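Local coordinates for protein rhamnosidase B (Bacillus sp., PDB 2OKX) that hydrolyses terminal alpha-L-rhamnose residues from rhamnosides, as a glycoside hydrolase of family 78, at residues 201-206 / 526-531; 558-563 / 859-864; 150-155 / 501-506; 209-214 / 437-442. All blocks are in the same frame, centred on the assembly; numbering follows the deposited sequence.

Interaction 1. Residues 201-206 / 526-531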
loop_
_atom_site.group_PDB
_atom_site.type_symbol
_atom_site.label_atom_id
_atom_site.label_comp_id
_atom_site.label_asym_id
_atom_site.label_seq_id
_atom_site.Cartn_x
_atom_site.Cartn_y
_atom_site.Cartn_z
ATOM N N GLU A 201 4.158 8.344 -16.758
ATOM C CA GLU A 201 5.254 9.058 -17.384
ATOM C C GLU A 201 6.578 8.351 -17.200
ATOM O O GLU A 201 6.959 7.951 -16.096
ATOM C CB GLU A 201 5.329 10.511 -16.881
ATOM C CG GLU A 201 5.725 10.716 -15.438
ATOM C CD GLU A 201 5.637 12.186 -15.009
ATOM O OE1 GLU A 201 6.339 13.041 -15.589
ATOM O OE2 GLU A 201 4.858 12.490 -14.083
ATOM N N LYS A 202 7.266 8.190 -18.319
ATOM C CA LYS A 202 8.551 7.523 -18.347
ATOM C C LYS A 202 9.603 8.415 -17.718
ATOM O O LYS A 202 9.847 9.529 -18.183
ATOM C CB LYS A 202 8.919 7.205 -19.793
ATOM C CG LYS A 202 10.162 6.372 -19.967
ATOM C CD LYS A 202 10.333 6.041 -21.439
ATOM C CE LYS A 202 11.549 5.171 -21.691
ATOM N NZ LYS A 202 11.624 4.816 -23.139
ATOM N N LEU A 203 10.207 7.921 -16.647
ATOM C CA LEU A 203 11.245 8.657 -15.943
ATOM C C LEU A 203 12.496 7.797 -15.871
ATOM O O LEU A 203 12.429 6.615 -15.526
ATOM C CB LEU A 203 10.775 9.014 -14.528
ATOM C CG LEU A 203 9.542 9.913 -14.444
ATOM C CD1 LEU A 203 9.131 10.086 -12.986
ATOM C CD2 LEU A 203 9.850 11.261 -15.095
ATOM N N TYR A 204 13.634 8.386 -16.220
ATOM C CA TYR A 204 14.894 7.668 -16.173
ATOM C C TYR A 204 15.500 7.780 -14.778
ATOM O O TYR A 204 15.175 8.701 -14.031
ATOM C CB TYR A 204 15.871 8.221 -17.215
ATOM C CG TYR A 204 15.503 7.854 -18.632
ATOM C CD1 TYR A 204 14.498 8.541 -19.316
ATOM C CD2 TYR A 204 16.119 6.776 -19.269
ATOM C CE1 TYR A 204 14.112 8.155 -20.600
ATOM C CE2 TYR A 204 15.740 6.384 -20.550
ATOM C CZ TYR A 204 14.739 7.072 -21.205
ATOM O OH TYR A 204 14.347 6.664 -22.458
ATOM N N PRO A 205 16.370 6.825 -14.403
ATOM C CA PRO A 205 17.028 6.812 -13.093
ATOM C C PRO A 205 18.007 7.975 -12.948
ATOM O O PRO A 205 18.372 8.609 -13.936
ATOM C CB PRO A 205 17.743 5.459 -13.075
ATOM C CG PRO A 205 16.879 4.603 -13.956
ATOM C CD PRO A 205 16.595 5.549 -15.107
ATOM N N ALA A 206 18.436 8.242 -11.718
ATOM C CA ALA A 206 19.369 9.332 -11.459
ATOM C C ALA A 206 20.823 8.900 -11.538
ATOM O O ALA A 206 21.664 9.633 -12.053
ATOM C CB ALA A 206 19.094 9.946 -10.080
ATOM N N ILE A 526 11.416 3.659 -15.070
ATOM C CA ILE A 526 10.142 3.380 -14.431
ATOM C C ILE A 526 9.087 4.272 -15.053
ATOM O O ILE A 526 9.357 5.428 -15.384
ATOM C CB ILE A 526 10.170 3.635 -12.896
ATOM C CG1 ILE A 526 8.860 3.132 -12.279
ATOM C CG2 ILE A 526 10.351 5.137 -12.593
ATOM C CD1 ILE A 526 8.818 3.159 -10.755
ATOM N N ARG A 527 7.898 3.724 -15.270
ATOM C CA ARG A 527 6.812 4.529 -15.796
ATOM C C ARG A 527 6.028 4.865 -14.540
ATOM O O ARG A 527 5.228 4.060 -14.053
ATOM C CB ARG A 527 5.963 3.734 -16.800
ATOM C CG ARG A 527 6.733 3.356 -18.072
ATOM C CD ARG A 527 5.862 2.620 -19.092
ATOM N NE ARG A 527 4.830 3.488 -19.651
ATOM C CZ ARG A 527 5.041 4.402 -20.594
ATOM N NH1 ARG A 527 6.254 4.575 -21.110
ATOM N NH2 ARG A 527 4.037 5.160 -21.010
ATOM N N GLN A 528 6.301 6.039 -13.983
ATOM C CA GLN A 528 5.624 6.469 -12.765
ATOM C C GLN A 528 4.149 6.669 -13.046
ATOM O O GLN A 528 3.775 7.166 -14.109
ATOM C CB GLN A 528 6.243 7.766 -12.230
ATOM C CG GLN A 528 5.570 8.287 -10.965
ATOM C CD GLN A 528 6.420 9.311 -10.243
ATOM O OE1 GLN A 528 7.467 8.983 -9.687
ATOM N NE2 GLN A 528 5.983 10.561 -10.260
ATOM N N SER A 529 3.314 6.281 -12.089
ATOM C CA SER A 529 1.870 6.396 -12.248
ATOM C C SER A 529 1.182 6.834 -10.962
ATOM O O SER A 529 1.279 6.156 -9.943
ATOM C CB SER A 529 1.293 5.048 -12.694
ATOM O OG SER A 529 -0.126 5.086 -12.720
ATOM N N THR A 530 0.487 7.968 -11.014
ATOM C CA THR A 530 -0.234 8.473 -9.853
ATOM C C THR A 530 -1.523 9.137 -10.306
ATOM O O THR A 530 -1.787 9.263 -11.500
ATOM C CB THR A 530 0.570 9.552 -9.086
ATOM O OG1 THR A 530 0.583 10.766 -9.852
ATOM C CG2 THR A 530 2.011 9.099 -8.855
ATOM N N TYR A 531 -2.325 9.564 -9.340
ATOM C CA TYR A 531 -3.553 10.271 -9.646
ATOM C C TYR A 531 -3.054 11.518 -10.375
ATOM O O TYR A 531 -1.956 11.996 -10.095
ATOM C CB TYR A 531 -4.274 10.650 -8.349
ATOM C CG TYR A 531 -5.627 11.285 -8.563
ATOM C CD1 TYR A 531 -5.759 12.669 -8.708
ATOM C CD2 TYR A 531 -6.776 10.498 -8.658
ATOM C CE1 TYR A 531 -7.002 13.251 -8.938
ATOM C CE2 TYR A 531 -8.022 11.066 -8.895
ATOM C CZ TYR A 531 -8.130 12.441 -9.032
ATOM O OH TYR A 531 -9.366 13.003 -9.254
#
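An antiparallel strand pair carries this contact: Glu201 to Leu203 run along the end of strand 520-528, and Glu201 faces Gln528 while Leu203 faces Ile526. Both are hydrogen-bonded pairs, so four backbone bonds join the strands. Leu203 N gives to Ile526 O at 2.9 Å, almost straight at 170°, and Ile526 N returns a longer bond to Leu203 O at 3.2 Å. At the other pair Glu201 N reaches Gln528 O at 2.9 Å, and Gln528 N returns a bond to Glu201 O. The short strand 201-203 thereby joins a five-stranded antiparallel sheet that also takes in strands 427-428 and 450-457. Side chains divide between its two faces. Leu203 CG is anti to the carbonyl carbon (chi1 -62°); from it the CD1 methyl lies 3.8 Å from Gln528 CB and also touches the amide group, the two side chains crossing obliquely. Gln528 OE1 is held by Arg447, whose side chain also packs on Leu203. On the other face Lys202 and Arg527 form a non-hydrogen-bonded pair, and Lys202 CB approaches Arg527 NH1 at 4.0 Å. Their like charges stay apart, Lys202 NZ standing 5.7 Å from Arg527 NH1, and each is matched by its own carboxylate: Glu523 binds Lys202, and Glu200 binds Arg527.

Interaction 2. Residues 558-563 / 859-864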
loop_
_atom_site.group_PDB
_atom_site.type_symbol
_atom_site.label_atom_id
_atom_site.label_comp_id
_atom_site.label_asym_id
_atom_site.label_seq_id
_atom_site.Cartn_x
_atom_site.Cartn_y
_atom_site.Cartn_z
ATOM N N ARG A 558 1.932 12.686 -3.340
ATOM C CA ARG A 558 1.796 12.336 -4.749
ATOM C C ARG A 558 1.845 10.818 -4.935
ATOM O O ARG A 558 0.972 10.234 -5.579
ATOM C CB ARG A 558 2.917 13.012 -5.545
ATOM C CG ARG A 558 2.925 12.765 -7.044
ATOM C CD ARG A 558 3.755 13.853 -7.719
ATOM N NE ARG A 558 5.001 14.105 -6.994
ATOM C CZ ARG A 558 5.646 15.269 -6.992
ATOM N NH1 ARG A 558 5.160 16.296 -7.677
ATOM N NH2 ARG A 558 6.767 15.411 -6.296
ATOM N N LEU A 559 2.862 10.181 -4.362
ATOM C CA LEU A 559 3.029 8.737 -4.506
ATOM C C LEU A 559 1.969 7.902 -3.797
ATOM O O LEU A 559 1.801 6.717 -4.098
ATOM C CB LEU A 559 4.419 8.312 -4.022
ATOM C CG LEU A 559 5.633 8.921 -4.726
ATOM C CD1 LEU A 559 6.879 8.233 -4.192
ATOM C CD2 LEU A 559 5.534 8.743 -6.243
ATOM N N CYS A 560 1.263 8.510 -2.852
ATOM C CA CYS A 560 0.218 7.810 -2.124
ATOM C C CYS A 560 -1.159 8.151 -2.674
ATOM O O CYS A 560 -2.168 7.989 -1.990
ATOM C CB CYS A 560 0.281 8.142 -0.635
ATOM S SG CYS A 560 1.717 7.415 0.182
ATOM N N MET A 561 -1.184 8.642 -3.910
ATOM C CA MET A 561 -2.432 8.971 -4.582
ATOM C C MET A 561 -2.494 8.160 -5.874
ATOM O O MET A 561 -1.851 8.507 -6.867
ATOM C CB MET A 561 -2.511 10.473 -4.890
ATOM C CG MET A 561 -2.787 11.346 -3.669
ATOM S SD MET A 561 -2.707 13.132 -3.987
ATOM C CE MET A 561 -4.290 13.423 -4.791
ATOM N N GLU A 562 -3.238 7.057 -5.836
ATOM C CA GLU A 562 -3.418 6.192 -7.002
ATOM C C GLU A 562 -4.872 6.414 -7.407
ATOM O O GLU A 562 -5.321 7.556 -7.477
ATOM C CB GLU A 562 -3.196 4.722 -6.617
ATOM C CG GLU A 562 -1.815 4.431 -6.026
ATOM C CD GLU A 562 -1.579 2.954 -5.752
ATOM O OE1 GLU A 562 -0.499 2.623 -5.221
ATOM O OE2 GLU A 562 -2.466 2.124 -6.065
ATOM N N ASP A 563 -5.610 5.337 -7.668
ATOM C CA ASP A 563 -7.025 5.477 -8.014
ATOM C C ASP A 563 -7.756 5.857 -6.723
ATOM O O ASP A 563 -8.905 6.306 -6.742
ATOM C CB ASP A 563 -7.570 4.168 -8.582
ATOM C CG ASP A 563 -7.402 3.011 -7.630
ATOM O OD1 ASP A 563 -8.422 2.551 -7.072
ATOM O OD2 ASP A 563 -6.248 2.572 -7.433
ATOM N N SER A 859 7.870 1.325 6.423
ATOM C CA SER A 859 7.657 2.034 5.168
ATOM C C SER A 859 8.312 3.414 5.251
ATOM O O SER A 859 8.177 4.118 6.258
ATOM C CB SER A 859 6.164 2.202 4.913
ATOM O OG SER A 859 5.929 3.204 3.939
ATOM N N HIS A 860 9.022 3.799 4.195
ATOM C CA HIS A 860 9.686 5.096 4.162
ATOM C C HIS A 860 8.845 6.145 3.448
ATOM O O HIS A 860 9.269 7.291 3.302
ATOM C CB HIS A 860 11.049 4.973 3.472
ATOM C CG HIS A 860 12.079 4.270 4.299
ATOM N ND1 HIS A 860 13.182 4.914 4.818
ATOM C CD2 HIS A 860 12.148 2.992 4.739
ATOM C CE1 HIS A 860 13.884 4.061 5.544
ATOM N NE2 HIS A 860 13.277 2.888 5.513
ATOM N N CYS A 861 7.652 5.755 3.010
ATOM C CA CYS A 861 6.773 6.672 2.291
ATOM C C CYS A 861 5.311 6.450 2.685
ATOM O O CYS A 861 4.626 5.621 2.092
ATOM C CB CYS A 861 6.949 6.464 0.776
ATOM S SG CYS A 861 5.996 7.590 -0.291
ATOM N N HIS A 862 4.852 7.190 3.693
ATOM C CA HIS A 862 3.475 7.099 4.190
ATOM C C HIS A 862 2.912 8.514 4.216
ATOM O O HIS A 862 3.316 9.327 5.047
ATOM C CB HIS A 862 3.451 6.523 5.615
ATOM C CG HIS A 862 3.004 5.096 5.689
ATOM N ND1 HIS A 862 1.876 4.701 6.379
ATOM C CD2 HIS A 862 3.539 3.967 5.170
ATOM C CE1 HIS A 862 1.737 3.391 6.282
ATOM N NE2 HIS A 862 2.735 2.921 5.554
ATOM N N ALA A 863 1.982 8.808 3.313
ATOM C CA ALA A 863 1.412 10.149 3.244
ATOM C C ALA A 863 0.666 10.559 4.507
ATOM O O ALA A 863 0.361 11.735 4.686
ATOM C CB ALA A 863 0.496 10.282 2.020
ATOM N N TRP A 864 0.365 9.611 5.389
ATOM C CA TRP A 864 -0.329 9.991 6.611
ATOM C C TRP A 864 0.651 10.770 7.498
ATOM O O TRP A 864 0.264 11.371 8.505
ATOM C CB TRP A 864 -0.912 8.749 7.321
ATOM C CG TRP A 864 0.024 7.902 8.153
ATOM C CD1 TRP A 864 1.392 7.940 8.180
ATOM C CD2 TRP A 864 -0.364 6.882 9.086
ATOM N NE1 TRP A 864 1.878 7.009 9.075
ATOM C CE2 TRP A 864 0.820 6.347 9.643
ATOM C CE3 TRP A 864 -1.602 6.369 9.503
ATOM C CZ2 TRP A 864 0.804 5.322 10.600
ATOM C CZ3 TRP A 864 -1.619 5.350 10.456
ATOM C CH2 TRP A 864 -0.420 4.839 10.993
#
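Cys560 and Cys861 turn their sulfurs toward one another through different first torsions: SG of Cys560 is anti to its carbonyl carbon (chi1 -71°), whereas SG of Cys861 is anti to its backbone N (chi1 -177°). The sulfurs end 4.3 Å apart, Cys560 SG to Cys861 SG, a packing contact with no disulfide. Cys560 SG also lies 3.4 Å from Ala863 N and accepts a weak hydrogen bond from it, with an N-H...S angle of 143°. The same residues meet again through their carbons, where Cys560 CB and Ala863 CB are 3.4 Å apart, closer than usual for van der Waals contact. Cys861 SG in turn rests against Leu559, whose CB and CD1 both lie 4.1 Å from the sulfur. Sulfur, methyl and methylene groups thus fill this buried junction, and the one hydrogen bond across it is the weak one to sulfur. Cys560 is the first residue to leave helical geometry, so the contact pins the C-terminal end of helix 544-559 to the loop between helices 817-833 and 868-876. These segments come from the two ends of the six-hairpin glycosidase domain, consistent with closure of its alpha barrel. Glu583 of helix 577-590 packs on both Cys560 and Ala863, Thr556 of helix 544-559 touches Cys861 and Ala863, and Glu446 of strand 446-448 lies against Leu559 and Cys861.

Interaction 3. Residues 150-155 / 501-506; sequences FGEVID and VRRGFR
Arg503 NH2 is gripped by two oxygens, Glu152 OE2 across the contact and the backbone O of Thr485. The bond from Arg503 NH2 to Glu152 OE2 is a 2.8 Å salt bridge, with an N-H...O angle of 146°. At the arginine end the oxygen sits at the guanidinium edge, practically in its plane; at the carboxylate end NH2 comes on the syn side but well out of the plane, and the two flat groups are turned 36° against each other. Arg503 reaches this point with an extended chain from CG to NE. Glu152 instead is bent at chi2 (-85°), which sets CD, and OE2 points at the arginine. Its other oxygen, OE1, is held by the hydroxyls of Tyr497 and Ser499; Ser499 OG also bonds Arg503 NH1, so one serine ties both partners together. Val501 fills in beside the ion pair. Its CG2 methyl is 3.5 Å from Glu152 OE2 and also touches Phe150 O. Its CG1 lies 3.9 Å above one guanidinium face, toward the outer edge of the group. Gly151 CA adds a contact at the guanidinium edge, 4.1 Å from Arg503 NH2. An alanine in place of Glu152 would probably leave the buried Arg503 charge without its carboxylate mate and the Tyr497 and Ser499 hydroxyls without this acceptor. Trp23 of strand 22-31 packs on both Glu152 and Val501. The arrangement is a buried salt bridge tying the approach to strand 153-155, which pairs in parallel with strand 485-489, to strand 503-505 in the concanavalin-like part; residues 150-155 belong in sequence to the N-terminal family.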
loop_
_atom_site.group_PDB
_atom_site.type_symbol
_atom_site.label_atom_id
_atom_site.label_comp_id
_atom_site.label_asym_id
_atom_site.label_seq_id
_atom_site.Cartn_x
_atom_site.Cartn_y
_atom_site.Cartn_z
ATOM N N PHE A 150 0.656 -10.581 -7.213
ATOM C CA PHE A 150 1.817 -11.451 -7.383
ATOM C C PHE A 150 2.993 -10.794 -8.101
ATOM O O PHE A 150 2.804 -9.953 -8.979
ATOM C CB PHE A 150 1.411 -12.692 -8.189
ATOM C CG PHE A 150 0.320 -13.506 -7.553
ATOM C CD1 PHE A 150 0.627 -14.615 -6.771
ATOM C CD2 PHE A 150 -1.014 -13.160 -7.729
ATOM C CE1 PHE A 150 -0.377 -15.371 -6.175
ATOM C CE2 PHE A 150 -2.031 -13.909 -7.135
ATOM C CZ PHE A 150 -1.711 -15.016 -6.357
ATOM N N GLY A 151 4.205 -11.192 -7.715
ATOM C CA GLY A 151 5.406 -10.698 -8.369
ATOM C C GLY A 151 5.578 -11.698 -9.497
ATOM O O GLY A 151 5.634 -12.901 -9.242
ATOM N N GLU A 152 5.671 -11.230 -10.736
ATOM C CA GLU A 152 5.750 -12.158 -11.855
ATOM C C GLU A 152 7.094 -12.746 -12.246
ATOM O O GLU A 152 8.158 -12.239 -11.893
ATOM C CB GLU A 152 5.093 -11.536 -13.100
ATOM C CG GLU A 152 5.960 -10.562 -13.922
ATOM C CD GLU A 152 5.939 -9.124 -13.408
ATOM O OE1 GLU A 152 6.224 -8.210 -14.214
ATOM O OE2 GLU A 152 5.649 -8.905 -12.212
ATOM N N VAL A 153 7.006 -13.861 -12.966
ATOM C CA VAL A 153 8.154 -14.577 -13.510
ATOM C C VAL A 153 7.724 -14.850 -14.950
ATOM O O VAL A 153 6.758 -15.580 -15.187
ATOM C CB VAL A 153 8.400 -15.911 -12.787
ATOM C CG1 VAL A 153 9.445 -16.720 -13.543
ATOM C CG2 VAL A 153 8.878 -15.647 -11.368
ATOM N N ILE A 154 8.429 -14.242 -15.900
ATOM C CA ILE A 154 8.092 -14.371 -17.314
ATOM C C ILE A 154 9.238 -14.918 -18.151
ATOM O O ILE A 154 10.332 -14.359 -18.153
ATOM C CB ILE A 154 7.714 -12.990 -17.920
ATOM C CG1 ILE A 154 6.658 -12.293 -17.057
ATOM C CG2 ILE A 154 7.223 -13.166 -19.350
ATOM C CD1 ILE A 154 5.302 -12.970 -17.043
ATOM N N ASP A 155 8.984 -16.007 -18.870
ATOM C CA ASP A 155 10.000 -16.586 -19.739
ATOM C C ASP A 155 9.628 -16.162 -21.155
ATOM O O ASP A 155 8.750 -16.755 -21.789
ATOM C CB ASP A 155 10.010 -18.110 -19.616
ATOM C CG ASP A 155 11.155 -18.744 -20.377
ATOM O OD1 ASP A 155 11.569 -19.864 -20.006
ATOM O OD2 ASP A 155 11.636 -18.124 -21.350
ATOM N N VAL A 501 2.784 -4.836 -13.057
ATOM C CA VAL A 501 2.594 -4.858 -11.609
ATOM C C VAL A 501 3.245 -3.621 -10.997
ATOM O O VAL A 501 4.440 -3.404 -11.159
ATOM C CB VAL A 501 3.232 -6.122 -10.991
ATOM C CG1 VAL A 501 3.130 -6.079 -9.465
ATOM C CG2 VAL A 501 2.540 -7.361 -11.539
ATOM N N ARG A 502 2.456 -2.810 -10.301
ATOM C CA ARG A 502 2.981 -1.599 -9.680
ATOM C C ARG A 502 3.900 -1.902 -8.503
ATOM O O ARG A 502 3.616 -2.784 -7.696
ATOM C CB ARG A 502 1.834 -0.708 -9.191
ATOM C CG ARG A 502 2.303 0.510 -8.389
ATOM C CD ARG A 502 1.151 1.186 -7.652
ATOM N NE ARG A 502 0.234 1.875 -8.557
ATOM C CZ ARG A 502 0.515 3.012 -9.186
ATOM N NH1 ARG A 502 1.693 3.605 -9.016
ATOM N NH2 ARG A 502 -0.385 3.558 -9.989
ATOM N N ARG A 503 5.008 -1.171 -8.420
ATOM C CA ARG A 503 5.955 -1.321 -7.322
ATOM C C ARG A 503 6.431 0.053 -6.861
ATOM O O ARG A 503 6.545 0.978 -7.662
ATOM C CB ARG A 503 7.168 -2.156 -7.747
ATOM C CG ARG A 503 6.830 -3.605 -8.062
ATOM C CD ARG A 503 8.059 -4.424 -8.401
ATOM N NE ARG A 503 7.671 -5.776 -8.801
ATOM C CZ ARG A 503 7.156 -6.084 -9.987
ATOM N NH1 ARG A 503 6.977 -5.143 -10.907
ATOM N NH2 ARG A 503 6.783 -7.329 -10.242
ATOM N N GLY A 504 6.692 0.175 -5.562
ATOM C CA GLY A 504 7.170 1.430 -5.009
ATOM C C GLY A 504 8.555 1.159 -4.458
ATOM O O GLY A 504 8.757 0.169 -3.751
ATOM N N PHE A 505 9.512 2.019 -4.784
ATOM C CA PHE A 505 10.884 1.833 -4.328
ATOM C C PHE A 505 11.739 3.001 -4.806
ATOM O O PHE A 505 11.290 3.824 -5.603
ATOM C CB PHE A 505 11.445 0.540 -4.932
ATOM C CG PHE A 505 11.528 0.571 -6.436
ATOM C CD1 PHE A 505 12.685 1.006 -7.075
ATOM C CD2 PHE A 505 10.425 0.228 -7.214
ATOM C CE1 PHE A 505 12.745 1.102 -8.466
ATOM C CE2 PHE A 505 10.472 0.321 -8.611
ATOM C CZ PHE A 505 11.635 0.760 -9.238
ATOM N N ARG A 506 12.967 3.076 -4.307
ATOM C CA ARG A 506 13.891 4.106 -4.754
ATOM C C ARG A 506 15.074 3.441 -5.452
ATOM O O ARG A 506 15.543 3.920 -6.478
ATOM C CB ARG A 506 14.422 4.956 -3.588
ATOM C CG ARG A 506 15.625 5.797 -4.018
ATOM C CD ARG A 506 16.056 6.893 -3.036
ATOM N NE ARG A 506 17.311 7.493 -3.495
ATOM C CZ ARG A 506 18.001 8.432 -2.847
ATOM N NH1 ARG A 506 17.572 8.916 -1.690
ATOM N NH2 ARG A 506 19.152 8.865 -3.347
#

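Interaction 4. Residues 209-214 / 437-442; sequences QSLSRV and CELVID
Backbone hydrogen bonds set the register between Gln209-Val214 and Cys437-Asp442. Ser212 and Glu438 exchange two, Glu438 N to Ser212 O at 2.9 Å being almost straight (175°); Val440 N bonds Ser210 O, and Gln209 N closes on Val440 O at 2.8 Å. Water forms the second layer. One molecule gathers Ser210 OG, Ser212 OG, Glu438 O and Glu438 OE2, accepting from both hydroxyls and donating to both glutamate oxygens, with a 2.6 Å bond to Glu438 OE2. Another water links Gln209 OE1 to Asp442 OD2. Glu438 OE1 has its charged partner in Arg404. Apolar packing lies on the face of Leu211, Leu439 and Cys437. Leu211, its CG anti to the backbone N (chi1 -174°), lies alongside Leu439, CD1 to CD1 at 3.9 Å, and its CG also touches Cys437 SG at 4.1 Å. An alanine at Leu211 would probably open a gap beside Leu439 CD1 and Cys437 SG and leave the Leu439 side chain freer to turn. On the serine face methyls meet polar atoms: Val440 CG2 packs 3.3 Å from Ser210 OG, and Val214 crosses the Glu438 side chain at about a right angle, its CG1 3.8 Å from Glu438 OE1. Val440 CG1 lies against Gln209. Strand 406-410 pairs with the far edge of 207-215, and 507-513 with that of 436-443, making this an interior strand pair of a mostly antiparallel sheet in the concanavalin-like part of the enzyme.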
loop_
_atom_site.group_PDB
_atom_site.type_symbol
_atom_site.label_atom_id
_atom_site.label_comp_id
_atom_site.label_asym_id
_atom_site.label_seq_id
_atom_site.Cartn_x
_atom_site.Cartn_y
_atom_site.Cartn_z
ATOM N N GLN A 209 24.378 3.285 -8.452
ATOM C CA GLN A 209 25.051 3.286 -7.165
ATOM C C GLN A 209 26.198 2.296 -7.062
ATOM O O GLN A 209 27.219 2.596 -6.451
ATOM C CB GLN A 209 24.037 3.005 -6.061
ATOM C CG GLN A 209 24.645 2.949 -4.673
ATOM C CD GLN A 209 23.593 2.759 -3.610
ATOM O OE1 GLN A 209 22.753 3.633 -3.393
ATOM N NE2 GLN A 209 23.621 1.612 -2.947
ATOM N N SER A 210 26.035 1.117 -7.654
ATOM C CA SER A 210 27.088 0.112 -7.588
ATOM C C SER A 210 26.903 -1.013 -8.588
ATOM O O SER A 210 25.840 -1.165 -9.194
ATOM C CB SER A 210 27.138 -0.501 -6.185
ATOM O OG SER A 210 25.949 -1.232 -5.917
ATOM N N LEU A 211 27.968 -1.792 -8.751
ATOM C CA LEU A 211 27.968 -2.955 -9.624
ATOM C C LEU A 211 28.707 -4.004 -8.809
ATOM O O LEU A 211 29.723 -3.706 -8.186
ATOM C CB LEU A 211 28.703 -2.673 -10.940
ATOM C CG LEU A 211 28.623 -3.819 -11.961
ATOM C CD1 LEU A 211 28.828 -3.291 -13.369
ATOM C CD2 LEU A 211 29.652 -4.878 -11.626
ATOM N N SER A 212 28.188 -5.224 -8.784
ATOM C CA SER A 212 28.830 -6.270 -8.003
ATOM C C SER A 212 28.751 -7.615 -8.696
ATOM O O SER A 212 27.866 -7.851 -9.517
ATOM C CB SER A 212 28.151 -6.403 -6.634
ATOM O OG SER A 212 28.126 -5.177 -5.920
ATOM N N ARG A 213 29.698 -8.486 -8.367
ATOM C CA ARG A 213 29.691 -9.842 -8.892
ATOM C C ARG A 213 29.028 -10.588 -7.743
ATOM O O ARG A 213 29.520 -10.558 -6.614
ATOM C CB ARG A 213 31.115 -10.365 -9.115
ATOM C CG ARG A 213 31.156 -11.828 -9.571
ATOM C CD ARG A 213 32.575 -12.260 -9.955
ATOM N NE ARG A 213 33.485 -12.306 -8.814
ATOM C CZ ARG A 213 33.820 -13.419 -8.166
ATOM N NH1 ARG A 213 33.323 -14.587 -8.546
ATOM N NH2 ARG A 213 34.659 -13.367 -7.141
ATOM N N VAL A 214 27.906 -11.242 -8.013
ATOM C CA VAL A 214 27.194 -11.931 -6.945
ATOM C C VAL A 214 26.716 -13.340 -7.291
ATOM O O VAL A 214 26.748 -13.757 -8.447
ATOM C CB VAL A 214 25.960 -11.105 -6.512
ATOM C CG1 VAL A 214 26.376 -9.662 -6.202
ATOM C CG2 VAL A 214 24.912 -11.120 -7.618
ATOM N N CYS A 437 25.892 -10.555 -12.520
ATOM C CA CYS A 437 26.178 -9.126 -12.530
ATOM C C CYS A 437 25.028 -8.360 -11.887
ATOM O O CYS A 437 23.928 -8.320 -12.429
ATOM C CB CYS A 437 26.371 -8.627 -13.963
ATOM S SG CYS A 437 26.765 -6.863 -14.079
ATOM N N GLU A 438 25.290 -7.759 -10.733
ATOM C CA GLU A 438 24.265 -6.997 -10.031
ATOM C C GLU A 438 24.470 -5.489 -10.165
ATOM O O GLU A 438 25.535 -4.966 -9.843
ATOM C CB GLU A 438 24.260 -7.357 -8.547
ATOM C CG GLU A 438 23.363 -6.450 -7.702
ATOM C CD GLU A 438 23.657 -6.573 -6.222
ATOM O OE1 GLU A 438 23.244 -7.580 -5.608
ATOM O OE2 GLU A 438 24.317 -5.663 -5.678
ATOM N N LEU A 439 23.443 -4.803 -10.642
ATOM C CA LEU A 439 23.482 -3.353 -10.779
ATOM C C LEU A 439 22.486 -2.762 -9.791
ATOM O O LEU A 439 21.354 -3.228 -9.713
ATOM C CB LEU A 439 23.056 -2.934 -12.188
ATOM C CG LEU A 439 24.090 -2.713 -13.291
ATOM C CD1 LEU A 439 25.022 -3.893 -13.402
ATOM C CD2 LEU A 439 23.349 -2.466 -14.599
ATOM N N VAL A 440 22.902 -1.758 -9.025
ATOM C CA VAL A 440 21.975 -1.095 -8.112
ATOM C C VAL A 440 21.704 0.255 -8.761
ATOM O O VAL A 440 22.586 1.113 -8.834
ATOM C CB VAL A 440 22.560 -0.894 -6.695
ATOM C CG1 VAL A 440 21.583 -0.082 -5.845
ATOM C CG2 VAL A 440 22.787 -2.248 -6.033
ATOM N N ILE A 441 20.485 0.410 -9.263
ATOM C CA ILE A 441 20.053 1.617 -9.952
ATOM C C ILE A 441 19.325 2.522 -8.967
ATOM O O ILE A 441 18.375 2.087 -8.328
ATOM C CB ILE A 441 19.073 1.259 -11.098
ATOM C CG1 ILE A 441 19.723 0.245 -12.049
ATOM C CG2 ILE A 441 18.649 2.509 -11.837
ATOM C CD1 ILE A 441 20.985 0.731 -12.693
ATOM N N ASP A 442 19.763 3.771 -8.853
ATOM C CA ASP A 442 19.133 4.726 -7.936
ATOM C C ASP A 442 18.237 5.690 -8.705
ATOM O O ASP A 442 18.717 6.470 -9.529
ATOM C CB ASP A 442 20.209 5.519 -7.180
ATOM C CG ASP A 442 19.629 6.433 -6.102
ATOM O OD1 ASP A 442 18.388 6.501 -5.951
ATOM O OD2 ASP A 442 20.429 7.087 -5.402
HETATM O O HOH W 1 22.872 6.544 -4.553
HETATM O O HOH W 2 25.932 -4.005 -6.871
#

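Overall arrangement
Interactions 1 and 4 are antiparallel strand pairs of different sheets, entered in turn by strands 201-203 and 207-215; Ala206 N to Asp442 O and Pro205 on Ile441 connect them. Interaction 1 carries charged side chains on one partly exposed face, whereas interaction 4 is buried and joins several of its polar side chains through two waters. Interactions 2 and 3 are also buried but without strand pairing across the contact: sulfur and methyl packing in the helical domain, a buried ion pair beside strand 485-489. Strands 153-155 and 436-443 share one sheet, relating interactions 3 and 4, and Arg506 bridges to Asp442. Tyr531 N bonds Met561 O between interactions 1 and 2; Arg502 meets Ser529 of interaction 1.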